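PDB 2OMO: DUF176 from Nitrosomonas europaea, which is of unknown precise function but is probably an oxidoreductase of the antibiotic biosynthesis monooxygenase family. Local coordinates for residues M23-Y29 and F72-Y78; F40-T44 and W96-V100. One frame throughout, in Å; residues are numbered along the deposited sequence.

Contact 1. Residues M23-Y29 and F72-Y78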
HETATM    1  N   MSE A  23      12.163   1.804   2.717  1.00 11.57           N
HETATM    2  CA  MSE A  23      11.448   2.345   1.576  1.00 12.16           C
HETATM    3  C   MSE A  23      10.675   3.489   2.212  1.00 10.57           C
HETATM    4  O   MSE A  23      10.372   3.445   3.414  1.00 10.63           O
HETATM    5  CB  MSE A  23      10.478   1.276   1.075  1.00 11.44           C
HETATM    6  CG  MSE A  23       9.874   1.449  -0.255  1.00 15.71           C
HETATM    7 SE   MSE A  23       9.332  -0.397  -0.894  0.60 15.93          SE
HETATM    8  CE  MSE A  23       7.688  -0.437   0.122  1.00 16.29           C
ATOM      9  N   TYR A  24      10.451   4.544   1.449  1.00  9.51           N
ATOM     10  CA  TYR A  24       9.619   5.658   1.868  1.00  9.44           C
ATOM     11  C   TYR A  24       8.293   5.497   1.117  1.00  9.98           C
ATOM     12  O   TYR A  24       8.281   5.540  -0.103  1.00  7.64           O
ATOM     13  CB  TYR A  24      10.282   7.015   1.511  1.00 10.71           C
ATOM     14  CG  TYR A  24       9.456   8.201   1.953  1.00 11.26           C
ATOM     15  CD1 TYR A  24       9.694   8.797   3.194  1.00 11.67           C
ATOM     16  CD2 TYR A  24       8.436   8.706   1.146  1.00 11.64           C
ATOM     17  CE1 TYR A  24       8.922   9.873   3.638  1.00 14.37           C
ATOM     18  CE2 TYR A  24       7.654   9.778   1.555  1.00 12.51           C
ATOM     19  CZ  TYR A  24       7.914  10.370   2.819  1.00 15.40           C
ATOM     20  OH  TYR A  24       7.152  11.446   3.253  1.00 15.16           O
ATOM     21  N   VAL A  25       7.189   5.345   1.848  1.00  9.59           N
ATOM     22  CA  VAL A  25       5.872   5.095   1.234  1.00  9.57           C
ATOM     23  C   VAL A  25       4.851   6.128   1.643  1.00 10.66           C
ATOM     24  O   VAL A  25       4.753   6.506   2.814  1.00 10.26           O
ATOM     25  CB  VAL A  25       5.322   3.698   1.639  1.00 10.29           C
ATOM     26  CG1 VAL A  25       3.903   3.443   1.073  1.00  9.79           C
ATOM     27  CG2 VAL A  25       6.303   2.619   1.268  1.00 11.95           C
ATOM     28  N   THR A  26       4.055   6.550   0.675  1.00 11.06           N
ATOM     29  CA  THR A  26       2.909   7.440   0.929  1.00 13.39           C
ATOM     30  C   THR A  26       1.717   6.730   0.339  1.00 12.13           C
ATOM     31  O   THR A  26       1.687   6.444  -0.881  1.00 13.31           O
ATOM     32  CB  THR A  26       3.073   8.839   0.280  1.00 14.54           C
ATOM     33  OG1 THR A  26       4.341   9.391   0.633  1.00 16.35           O
ATOM     34  CG2 THR A  26       1.962   9.802   0.796  1.00 17.23           C
ATOM     35  N   ILE A  27       0.755   6.394   1.178  1.00 11.45           N
ATOM     36  CA  ILE A  27      -0.493   5.849   0.656  1.00 11.53           C
ATOM     37  C   ILE A  27      -1.444   7.039   0.460  1.00 12.66           C
ATOM     38  O   ILE A  27      -1.814   7.726   1.447  1.00 12.11           O
ATOM     39  CB  ILE A  27      -1.102   4.790   1.559  1.00 11.54           C
ATOM     40  CG1 ILE A  27      -0.048   3.711   1.903  1.00 11.03           C
ATOM     41  CG2 ILE A  27      -2.405   4.208   0.911  1.00 11.86           C
ATOM     42  CD1 ILE A  27      -0.567   2.485   2.750  1.00 11.63           C
ATOM     43  N   VAL A  28      -1.832   7.270  -0.794  1.00 12.01           N
ATOM     44  CA  VAL A  28      -2.664   8.433  -1.093  1.00 13.65           C
ATOM     45  C   VAL A  28      -4.093   7.979  -1.329  1.00 13.86           C
ATOM     46  O   VAL A  28      -4.339   7.148  -2.204  1.00 13.31           O
ATOM     47  CB  VAL A  28      -2.136   9.266  -2.278  1.00 14.99           C
ATOM     48  CG1 VAL A  28      -3.111  10.440  -2.574  1.00 15.47           C
ATOM     49  CG2 VAL A  28      -0.660   9.755  -1.958  1.00 15.36           C
ATOM     50  N   TYR A  29      -5.020   8.528  -0.551  1.00 13.11           N
ATOM     51  CA  TYR A  29      -6.438   8.183  -0.661  1.00 14.25           C
ATOM     52  C   TYR A  29      -7.212   9.256  -1.412  1.00 15.37           C
ATOM     53  O   TYR A  29      -7.171  10.434  -1.053  1.00 15.63           O
ATOM     54  CB  TYR A  29      -7.053   7.970   0.710  1.00 13.85           C
ATOM     55  CG  TYR A  29      -6.393   6.892   1.528  1.00 14.82           C
ATOM     56  CD1 TYR A  29      -6.885   5.599   1.499  1.00 12.23           C
ATOM     57  CD2 TYR A  29      -5.279   7.180   2.346  1.00 16.72           C
ATOM     58  CE1 TYR A  29      -6.270   4.553   2.281  1.00 13.34           C
ATOM     59  CE2 TYR A  29      -4.647   6.163   3.085  1.00 16.52           C
ATOM     60  CZ  TYR A  29      -5.167   4.861   3.068  1.00 13.99           C
ATOM     61  OH  TYR A  29      -4.584   3.852   3.790  1.00 14.95           O
ATOM     62  N   PHE A  72     -10.263   5.565  -4.628  1.00 14.36           N
ATOM     63  CA  PHE A  72      -8.956   5.137  -5.171  1.00 13.25           C
ATOM     64  C   PHE A  72      -7.832   5.271  -4.178  1.00 13.59           C
ATOM     65  O   PHE A  72      -7.873   6.115  -3.257  1.00 13.97           O
ATOM     66  CB  PHE A  72      -8.583   5.978  -6.416  1.00 13.93           C
ATOM     67  CG  PHE A  72      -9.532   5.789  -7.569  1.00 15.15           C
ATOM     68  CD1 PHE A  72      -9.256   4.833  -8.556  1.00 15.36           C
ATOM     69  CD2 PHE A  72     -10.741   6.519  -7.634  1.00 17.57           C
ATOM     70  CE1 PHE A  72     -10.174   4.644  -9.650  1.00 17.12           C
ATOM     71  CE2 PHE A  72     -11.652   6.348  -8.719  1.00 19.47           C
ATOM     72  CZ  PHE A  72     -11.352   5.394  -9.725  1.00 17.35           C
ATOM     73  N   VAL A  73      -6.783   4.497  -4.416  1.00 13.99           N
ATOM     74  CA  VAL A  73      -5.515   4.633  -3.642  1.00 14.63           C
ATOM     75  C   VAL A  73      -4.346   4.701  -4.630  1.00 14.70           C
ATOM     76  O   VAL A  73      -4.295   3.899  -5.592  1.00 14.04           O
ATOM     77  CB  VAL A  73      -5.296   3.432  -2.712  1.00 15.28           C
ATOM     78  CG1 VAL A  73      -3.783   3.313  -2.262  1.00 15.33           C
ATOM     79  CG2 VAL A  73      -6.240   3.508  -1.506  1.00 16.17           C
ATOM     80  N   LEU A  74      -3.447   5.667  -4.435  1.00 13.64           N
ATOM     81  CA  LEU A  74      -2.138   5.649  -5.078  1.00 14.37           C
ATOM     82  C   LEU A  74      -1.116   5.210  -4.015  1.00 14.27           C
ATOM     83  O   LEU A  74      -0.923   5.889  -3.013  1.00 13.64           O
ATOM     84  CB  LEU A  74      -1.730   7.043  -5.609  1.00 14.31           C
ATOM     85  CG  LEU A  74      -2.689   7.626  -6.687  1.00 17.37           C
ATOM     86  CD1 LEU A  74      -3.948   8.264  -6.061  1.00 22.04           C
ATOM     87  CD2 LEU A  74      -1.988   8.651  -7.653  1.00 17.03           C
ATOM     88  N   TYR A  75      -0.453   4.094  -4.279  1.00 13.03           N
ATOM     89  CA  TYR A  75       0.530   3.530  -3.379  1.00 13.48           C
ATOM     90  C   TYR A  75       1.908   3.876  -3.946  1.00 13.48           C
ATOM     91  O   TYR A  75       2.411   3.215  -4.865  1.00 12.28           O
ATOM     92  CB  TYR A  75       0.292   2.022  -3.258  1.00 14.04           C
ATOM     93  CG  TYR A  75       1.231   1.291  -2.336  1.00 14.41           C
ATOM     94  CD1 TYR A  75       1.021   1.278  -0.940  1.00 16.18           C
ATOM     95  CD2 TYR A  75       2.320   0.622  -2.839  1.00 14.76           C
ATOM     96  CE1 TYR A  75       1.894   0.608  -0.097  1.00 13.92           C
ATOM     97  CE2 TYR A  75       3.217  -0.053  -1.997  1.00 13.85           C
ATOM     98  CZ  TYR A  75       2.990  -0.046  -0.613  1.00 13.15           C
ATOM     99  OH  TYR A  75       3.816  -0.725   0.273  1.00 14.81           O
ATOM    100  N   GLU A  76       2.517   4.911  -3.363  1.00 13.99           N
ATOM    101  CA  GLU A  76       3.698   5.537  -3.957  1.00 14.46           C
ATOM    102  C   GLU A  76       4.908   5.255  -3.036  1.00 14.35           C
ATOM    103  O   GLU A  76       5.023   5.853  -1.971  1.00 14.93           O
ATOM    104  CB  GLU A  76       3.431   7.039  -4.058  1.00 14.26           C
ATOM    105  CG  GLU A  76       2.056   7.379  -4.661  1.00 14.43           C
ATOM    106  CD  GLU A  76       1.827   8.896  -4.840  1.00 17.96           C
ATOM    107  OE1 GLU A  76       2.668   9.711  -4.404  1.00 19.98           O
ATOM    108  OE2 GLU A  76       0.762   9.262  -5.389  1.00 18.43           O
ATOM    109  N   ALA A  77       5.769   4.332  -3.465  1.00 14.47           N
ATOM    110  CA  ALA A  77       6.881   3.803  -2.688  1.00 14.42           C
ATOM    111  C   ALA A  77       8.169   4.180  -3.417  1.00 14.62           C
ATOM    112  O   ALA A  77       8.278   3.956  -4.639  1.00 15.16           O
ATOM    113  CB  ALA A  77       6.778   2.278  -2.592  1.00 15.03           C
ATOM    114  N   TYR A  78       9.138   4.747  -2.679  1.00 15.47           N
ATOM    115  CA  TYR A  78      10.454   5.033  -3.244  1.00 15.63           C
ATOM    116  C   TYR A  78      11.568   4.459  -2.370  1.00 16.36           C
ATOM    117  O   TYR A  78      11.401   4.264  -1.134  1.00 14.62           O
ATOM    118  CB  TYR A  78      10.655   6.549  -3.397  1.00 15.61           C
ATOM    119  CG  TYR A  78       9.721   7.182  -4.402  1.00 16.04           C
ATOM    120  CD1 TYR A  78      10.184   7.519  -5.698  1.00 17.46           C
ATOM    121  CD2 TYR A  78       8.384   7.451  -4.071  1.00 14.16           C
ATOM    122  CE1 TYR A  78       9.333   8.095  -6.654  1.00 17.76           C
ATOM    123  CE2 TYR A  78       7.514   8.039  -5.032  1.00 16.64           C
ATOM    124  CZ  TYR A  78       7.999   8.349  -6.302  1.00 16.54           C
ATOM    125  OH  TYR A  78       7.124   8.911  -7.199  1.00 17.98           O
TER
HETATM  126  O   HOH W   1       6.096   8.587  -1.305  1.00 20.57           O
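Val25 and Ile27 pack against Tyr75 on the face of the sheet turned to the second subunit. Val25 CG1 lies 3.7 Å from Tyr75 CE1, and Ile27 CG1 comes up to Tyr75 CD1 from the same side of the ring, both obliquely. Tyr75 reaches them because its CG is anti to the backbone N (chi1 -179°), which carries the ring back towards 23-29. Further along this face Ile27 CG2 meets Val73 CG1 at 3.6 Å, while the other branch, Val73 CG2, lies alongside Tyr29 CD1. At the opposite end the selenomethionine Met23 bends at chi3 (81°), and its CE touches both Ala77 CB and Tyr75 OH.

Between the faces, the backbones form an antiparallel ladder. The pairs Tyr24-Tyr78, Thr26-Glu76 and Val28-Leu74 each exchange two N-H...O bonds of 2.8 to 3.0 Å, and the axes of the two short segments run at 165°. Val73 CA adds a CA-H...O contact to Val28 O at 3.1 Å.

The face carrying Thr26, Val28, Leu74 and Glu76 is more polar. Val28 CB lies beside Leu74 CB, and Val28 CG2 is 3.7 Å from Glu76 OE2, so the carboxylate lies against a methyl group. Water 1 links Thr26 OG1, at 2.7 Å, to Glu76 O, to which it donates; Glu76 O also accepts from Thr26 N.

This is the central strand pair of a ferredoxin-like alpha+beta sheet, with 57-65 beyond 71-78 and 109-117 beyond 24-31. Tyr75 stacks on Tyr75 of the second subunit and its OH bonds Asp61 of that subunit, while Tyr29 OH bonds its counterpart there, placing this face in the dimer interface. On the other face, Tyr24 and Tyr78 touch helix 81-87.

Contact 2. Residues F40-T44 and W96-V100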
ATOM      1  N   PHE A  40     -10.772  10.281 -13.965  1.00 14.58           N
ATOM      2  CA  PHE A  40      -9.710  10.218 -12.974  1.00 14.11           C
ATOM      3  C   PHE A  40      -8.728   9.069 -13.263  1.00 14.64           C
ATOM      4  O   PHE A  40      -7.499   9.279 -13.156  1.00 13.69           O
ATOM      5  CB  PHE A  40     -10.277  10.073 -11.577  1.00 14.93           C
ATOM      6  CG  PHE A  40      -9.206   9.953 -10.496  1.00 13.50           C
ATOM      7  CD1 PHE A  40      -8.582  11.097 -10.017  1.00 16.15           C
ATOM      8  CD2 PHE A  40      -8.870   8.717  -9.955  1.00 14.68           C
ATOM      9  CE1 PHE A  40      -7.614  11.024  -8.972  1.00 15.33           C
ATOM     10  CE2 PHE A  40      -7.909   8.633  -8.934  1.00 16.38           C
ATOM     11  CZ  PHE A  40      -7.278   9.791  -8.465  1.00 13.37           C
ATOM     12  N   LYS A  41      -9.245   7.894 -13.670  1.00 13.75           N
ATOM     13  CA  LYS A  41      -8.391   6.756 -14.033  1.00 15.76           C
ATOM     14  C   LYS A  41      -7.447   7.090 -15.162  1.00 14.15           C
ATOM     15  O   LYS A  41      -6.270   6.722 -15.149  1.00 12.97           O
ATOM     16  CB  LYS A  41      -9.216   5.507 -14.408  1.00 15.89           C
ATOM     17  CG  LYS A  41     -10.032   4.978 -13.224  1.00 17.47           C
ATOM     18  CD  LYS A  41     -10.723   3.633 -13.512  1.00 19.89           C
ATOM     19  CE  LYS A  41     -11.404   3.546 -14.827  1.00 27.60           C
ATOM     20  NZ  LYS A  41     -12.136   2.245 -14.907  1.00 30.67           N
ATOM     21  N   GLU A  42      -7.967   7.815 -16.156  1.00 12.47           N
ATOM     22  CA  GLU A  42      -7.171   8.094 -17.333  1.00 13.08           C
ATOM     23  C   GLU A  42      -6.028   9.063 -16.987  1.00 12.05           C
ATOM     24  O   GLU A  42      -4.901   8.893 -17.431  1.00 11.99           O
ATOM     25  CB  GLU A  42      -8.099   8.656 -18.421  1.00 12.23           C
ATOM     26  CG  GLU A  42      -7.451   9.334 -19.603  1.00 13.94           C
ATOM     27  CD  GLU A  42      -8.564   9.763 -20.599  1.00 12.82           C
ATOM     28  OE1 GLU A  42      -9.496  10.494 -20.172  1.00 16.25           O
ATOM     29  OE2 GLU A  42      -8.515   9.332 -21.762  1.00 16.46           O
ATOM     30  N   ALA A  43      -6.353  10.097 -16.224  1.00 12.88           N
ATOM     31  CA  ALA A  43      -5.365  11.085 -15.785  1.00 12.44           C
ATOM     32  C   ALA A  43      -4.310  10.405 -14.900  1.00 12.32           C
ATOM     33  O   ALA A  43      -3.113  10.676 -15.029  1.00 11.81           O
ATOM     34  CB  ALA A  43      -6.057  12.250 -15.046  1.00 14.01           C
ATOM     35  N   THR A  44      -4.757   9.489 -14.038  1.00 11.52           N
ATOM     36  CA  THR A  44      -3.836   8.819 -13.120  1.00 13.02           C
ATOM     37  C   THR A  44      -2.964   7.787 -13.868  1.00 13.29           C
ATOM     38  O   THR A  44      -1.813   7.540 -13.471  1.00 14.22           O
ATOM     39  CB  THR A  44      -4.606   8.204 -11.917  1.00 12.80           C
ATOM     40  OG1 THR A  44      -5.405   9.231 -11.325  1.00 13.57           O
ATOM     41  CG2 THR A  44      -3.645   7.619 -10.884  1.00 11.93           C
ATOM     42  N   TRP A  96      -1.118  16.205 -13.387  1.00 18.16           N
ATOM     43  CA  TRP A  96      -2.095  15.377 -12.733  1.00 18.46           C
ATOM     44  C   TRP A  96      -2.842  16.194 -11.666  1.00 18.34           C
ATOM     45  O   TRP A  96      -4.071  16.254 -11.682  1.00 18.60           O
ATOM     46  CB  TRP A  96      -1.398  14.139 -12.148  1.00 17.66           C
ATOM     47  CG  TRP A  96      -2.307  13.266 -11.361  1.00 18.35           C
ATOM     48  CD1 TRP A  96      -3.092  12.248 -11.847  1.00 19.36           C
ATOM     49  CD2 TRP A  96      -2.538  13.331  -9.957  1.00 18.45           C
ATOM     50  NE1 TRP A  96      -3.786  11.661 -10.801  1.00 17.42           N
ATOM     51  CE2 TRP A  96      -3.484  12.333  -9.638  1.00 19.16           C
ATOM     52  CE3 TRP A  96      -2.047  14.151  -8.929  1.00 20.16           C
ATOM     53  CZ2 TRP A  96      -3.922  12.108  -8.315  1.00 17.88           C
ATOM     54  CZ3 TRP A  96      -2.478  13.929  -7.612  1.00 20.59           C
ATOM     55  CH2 TRP A  96      -3.406  12.915  -7.320  1.00 19.22           C
ATOM     56  N   ARG A  97      -2.098  16.828 -10.756  1.00 17.80           N
ATOM     57  CA  ARG A  97      -2.674  17.585  -9.656  1.00 18.53           C
ATOM     58  C   ARG A  97      -3.663  18.647 -10.165  1.00 18.16           C
ATOM     59  O   ARG A  97      -4.793  18.716  -9.691  1.00 17.68           O
ATOM     60  CB  ARG A  97      -1.565  18.248  -8.820  1.00 18.93           C
ATOM     61  CG  ARG A  97      -2.042  18.997  -7.591  1.00 23.99           C
ATOM     62  CD  ARG A  97      -0.948  19.947  -7.137  1.00 27.94           C
ATOM     63  NE  ARG A  97      -0.744  20.969  -8.170  1.00 28.93           N
ATOM     64  CZ  ARG A  97       0.204  21.914  -8.154  1.00 31.95           C
ATOM     65  NH1 ARG A  97       1.081  21.971  -7.157  1.00 32.44           N
ATOM     66  NH2 ARG A  97       0.272  22.809  -9.143  1.00 28.99           N
ATOM     67  N   ASP A  98      -3.236  19.444 -11.140  1.00 17.73           N
ATOM     68  CA  ASP A  98      -4.129  20.453 -11.745  1.00 19.73           C
ATOM     69  C   ASP A  98      -5.340  19.825 -12.437  1.00 19.93           C
ATOM     70  O   ASP A  98      -6.445  20.361 -12.352  1.00 20.61           O
ATOM     71  CB  ASP A  98      -3.370  21.323 -12.738  1.00 19.84           C
ATOM     72  CG  ASP A  98      -2.333  22.184 -12.079  1.00 23.57           C
ATOM     73  OD1 ASP A  98      -2.239  22.181 -10.823  1.00 28.10           O
ATOM     74  OD2 ASP A  98      -1.618  22.895 -12.828  1.00 26.52           O
ATOM     75  N   THR A  99      -5.127  18.704 -13.118  1.00 18.65           N
ATOM     76  CA  THR A  99      -6.191  18.039 -13.878  1.00 18.93           C
ATOM     77  C   THR A  99      -7.325  17.464 -13.006  1.00 17.02           C
ATOM     78  O   THR A  99      -8.539  17.666 -13.311  1.00 16.96           O
ATOM     79  CB  THR A  99      -5.594  16.977 -14.815  1.00 19.00           C
ATOM     80  OG1 THR A  99      -4.666  17.618 -15.701  1.00 22.62           O
ATOM     81  CG2 THR A  99      -6.667  16.292 -15.684  1.00 22.04           C
ATOM     82  N   VAL A 100      -6.946  16.802 -11.918  1.00 13.05           N
ATOM     83  CA  VAL A 100      -7.919  16.078 -11.126  1.00 11.47           C
ATOM     84  C   VAL A 100      -8.527  16.975 -10.028  1.00 11.40           C
ATOM     85  O   VAL A 100      -9.479  16.595  -9.367  1.00 10.57           O
ATOM     86  CB  VAL A 100      -7.313  14.774 -10.521  1.00 10.71           C
ATOM     87  CG1 VAL A 100      -6.675  13.879 -11.600  1.00 11.01           C
ATOM     88  CG2 VAL A 100      -6.286  15.116  -9.423  1.00 10.55           C
TER
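Trp96 NE1 donates to Thr44 OG1 at 3.0 Å, and this bond joins two antiparallel helices that pack on one face of the ferredoxin-like sheet. Its N-H...O angle is 169° and the oxygen lies almost in the indole plane, so the bond is nearly straight and meets the ring at its edge. Trp96 CD1, on the same edge, is 3.5 Å from Ala43 O.

The rest of the first shell is apolar. Phe40 CE1 approaches Trp96 CZ2 at 3.9 Å; the phenyl and the indole's five-membered ring are inclined at 60°, an oblique aromatic pair. Val100 CG1 touches both Phe40 CD1, 3.7 Å away, and Ala43 CB, which also meets Thr99 CG2. The small Ala43 thus faces the second helix, although the axes of the two short segments remain 10.1 Å apart.

Several features position these groups. With chi1 at 176°, the indole swings away from the nitrogen of Trp96 and across to Ala43 and Thr44. Val100 CG2, one turn later in the same helix, lies over one face of that indole. Outside the pair, Leu74 of strand 71-78 touches Trp96 and Ile62 touches Thr44, so the sheet backs the contact.

The threonine hydroxyl is oriented in turn by its own helix. Thr44 OG1 donates to Phe40 O at 2.8 Å while accepting from the indole, and Thr44 N bonds the same carbonyl from the opposite face of its plane. Thr44 OG1 also stands 3.4 Å above the centre of the Phe40 ring.

How the contacts relate
The centres of contacts 1 and 2 lie about 16 Å apart, in two layers of one alpha+beta domain: the first inside the antiparallel sheet, the second between helices on it. Along the chain their segments alternate (23-29, 40-44, 72-78, 96-100), each strand segment being followed by a helix segment. The layers meet directly, with Phe72 CG 3.5 Å from Phe40 CE2 and Leu74 CD2 3.8 Å from Thr44 CG2. Strand 71-78 therefore connects the two contacts: Leu74 faces the helix layer, whereas Val73 and Tyr75 face the second subunit. The helices thus cover one side of the sheet, and most of the dimer contacts of this strand pair lie on the other.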